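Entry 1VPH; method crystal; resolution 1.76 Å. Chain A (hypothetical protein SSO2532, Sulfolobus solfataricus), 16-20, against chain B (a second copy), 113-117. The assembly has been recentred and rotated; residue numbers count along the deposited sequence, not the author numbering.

Chain A, residues 16-20: YFDDI
Chain B, residues 113-117: FPVRE

A single fully extended arginine does most of the work in this contact: R116(B) lays its aliphatic stem over the ring of F17(A) and closes a two-pronged salt bridge with D19(A), two residues further along the same strand. Its chi1 to chi3 are all t (-168°, -180°, -176°) and chi4 is 169°, so the chain reaches out at nearly full length from a CA-to-CB bond that points toward chain A.

The backbones themselves stay apart. Residues 16-20 of chain A and 113-116 of chain B are both strands, with phi/psi of -119/143 at F17(A), -134/137 at D19(A) and -145/125 at R116(B), but their axes approach no closer than 9.6 Å and their N-to-C directions differ by 107°. No backbone hydrogen bond links them. The nearest register pair is F17(A) with R116(B), CA to CA 8.3 Å, and side chains bridge the gap. After R116(B) the chain leaves the strand, E117(B) taking phi/psi of 51/43.

At the charged end, R116(B) NH2 donates to D19(A) OD1 at 3.0 Å (N-H...O 171°), and R116(B) NH1 donates to D19(A) OD2 at 2.8 Å (160°). The paired, nearly linear bonds match the two carboxylate oxygens to two guanidinium nitrogens, with OD2 lying near the guanidinium plane. The CA-to-CB bond of D19(A) points sideways, and chi1 of -50° (m) with chi2 of 82° brings the carboxylate nearer to chain B. Its neighbour D18(A), whose CA-to-CB bond points away, uses its side chain within its own strand: D19(A) N donates to D18(A) OD1 at 2.7 Å.

The CA-to-CB bond of F17(A) points toward chain B, with chi1 -71° (m) and chi2 -86°. R116(B) CG sits 3.7 Å from the centroid of the F17(A) ring, only 7° off the ring normal, a CH-pi contact over the face that suits the flat aromatic surface to the arginine methylenes. F17(A) CB lies over one face of the guanidinium, 3.6 Å from R116(B) NH2. The ring edge meets the backbone and the proline: F17(A) CZ is 3.2 Å from V115(B) O, and F17(A) CE1 is 4.2 Å from P114(B) CB, an apolar contact from a proline with a C-gamma exo pucker. The CA-to-CB bond of V115(B), chi1 176° (t), points away.

Together the stretches bury 251 Å², mostly on R116(B) (98 Å²) and F17(A) (91 Å²), with D19(A) adding 33 Å². Y16(A), I20(A) and F113(B) remain out of reach.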

# COMPACT_ATOMS: atom_id res chain seq x y z
N TYR A 16 -18.00 7.14 -7.61
CA TYR A 16 -17.93 8.60 -7.72
C TYR A 16 -16.48 9.04 -7.82
O TYR A 16 -15.64 8.56 -7.04
CB TYR A 16 -18.56 9.27 -6.48
CG TYR A 16 -18.60 10.80 -6.56
CD1 TYR A 16 -19.59 11.46 -7.32
CD2 TYR A 16 -17.71 11.60 -5.84
CE1 TYR A 16 -19.66 12.85 -7.39
CE2 TYR A 16 -17.79 12.99 -5.90
CZ TYR A 16 -18.73 13.60 -6.68
OH TYR A 16 -18.77 14.99 -6.70
N PHE A 17 -16.17 9.94 -8.76
CA PHE A 17 -14.80 10.45 -8.90
C PHE A 17 -14.77 11.94 -8.70
O PHE A 17 -15.65 12.65 -9.15
CB PHE A 17 -14.28 10.25 -10.33
CG PHE A 17 -13.99 8.82 -10.67
CD1 PHE A 17 -12.77 8.26 -10.36
CD2 PHE A 17 -14.96 8.05 -11.28
CE1 PHE A 17 -12.51 6.89 -10.70
CE2 PHE A 17 -14.72 6.72 -11.62
CZ PHE A 17 -13.50 6.14 -11.32
N ASP A 18 -13.71 12.41 -8.08
CA ASP A 18 -13.40 13.81 -8.17
C ASP A 18 -11.89 13.92 -8.17
O ASP A 18 -11.18 12.90 -8.08
CB ASP A 18 -14.07 14.58 -7.02
CG ASP A 18 -14.29 16.07 -7.34
OD1 ASP A 18 -13.73 16.63 -8.29
OD2 ASP A 18 -15.07 16.67 -6.59
N ASP A 19 -11.43 15.13 -8.34
CA ASP A 19 -10.03 15.44 -8.60
C ASP A 19 -9.56 16.58 -7.73
O ASP A 19 -10.28 17.57 -7.53
CB ASP A 19 -9.83 15.77 -10.06
CG ASP A 19 -10.43 14.75 -10.94
OD1 ASP A 19 -11.66 14.80 -11.19
OD2 ASP A 19 -9.70 13.86 -11.35
N ILE A 20 -8.37 16.42 -7.18
CA ILE A 20 -7.75 17.45 -6.39
C ILE A 20 -6.49 17.82 -7.17
O ILE A 20 -5.69 16.96 -7.55
CB ILE A 20 -7.36 16.95 -4.99
CG1 ILE A 20 -8.59 16.46 -4.22
CG2 ILE A 20 -6.58 18.04 -4.20
CD1 ILE A 20 -8.22 15.72 -2.92
N PHE B 113 -5.41 0.65 -8.58
CA PHE B 113 -5.52 1.73 -9.53
C PHE B 113 -6.97 2.07 -9.79
O PHE B 113 -7.82 1.19 -9.75
CB PHE B 113 -4.89 1.30 -10.84
CG PHE B 113 -3.41 1.33 -10.82
CD1 PHE B 113 -2.70 0.33 -10.22
CD2 PHE B 113 -2.74 2.35 -11.45
CE1 PHE B 113 -1.33 0.41 -10.17
CE2 PHE B 113 -1.37 2.43 -11.40
CZ PHE B 113 -0.68 1.45 -10.79
N PRO B 114 -7.27 3.34 -10.11
CA PRO B 114 -8.61 3.62 -10.56
C PRO B 114 -8.80 3.15 -11.98
O PRO B 114 -7.84 3.12 -12.74
CB PRO B 114 -8.67 5.15 -10.55
CG PRO B 114 -7.39 5.62 -9.86
CD PRO B 114 -6.43 4.53 -10.15
N VAL B 115 -10.04 2.82 -12.33
CA VAL B 115 -10.45 2.61 -13.70
C VAL B 115 -11.56 3.63 -13.93
O VAL B 115 -12.51 3.73 -13.12
CB VAL B 115 -11.03 1.20 -13.94
CG1 VAL B 115 -11.54 1.04 -15.39
CG2 VAL B 115 -9.96 0.18 -13.67
N ARG B 116 -11.40 4.41 -14.98
CA ARG B 116 -12.24 5.57 -15.17
C ARG B 116 -12.49 5.77 -16.66
O ARG B 116 -11.54 5.84 -17.44
CB ARG B 116 -11.54 6.81 -14.55
CG ARG B 116 -12.42 8.09 -14.39
CD ARG B 116 -11.62 9.26 -13.78
NE ARG B 116 -12.44 10.45 -13.54
CZ ARG B 116 -12.03 11.50 -12.83
NH1 ARG B 116 -10.82 11.53 -12.30
NH2 ARG B 116 -12.85 12.53 -12.66
N GLU B 117 -13.78 5.83 -17.03
CA GLU B 117 -14.18 5.97 -18.41
C GLU B 117 -13.48 4.91 -19.25
O GLU B 117 -13.01 5.21 -20.33
CB GLU B 117 -13.86 7.38 -18.92
CG GLU B 117 -14.60 8.47 -18.20
CD GLU B 117 -16.08 8.51 -18.54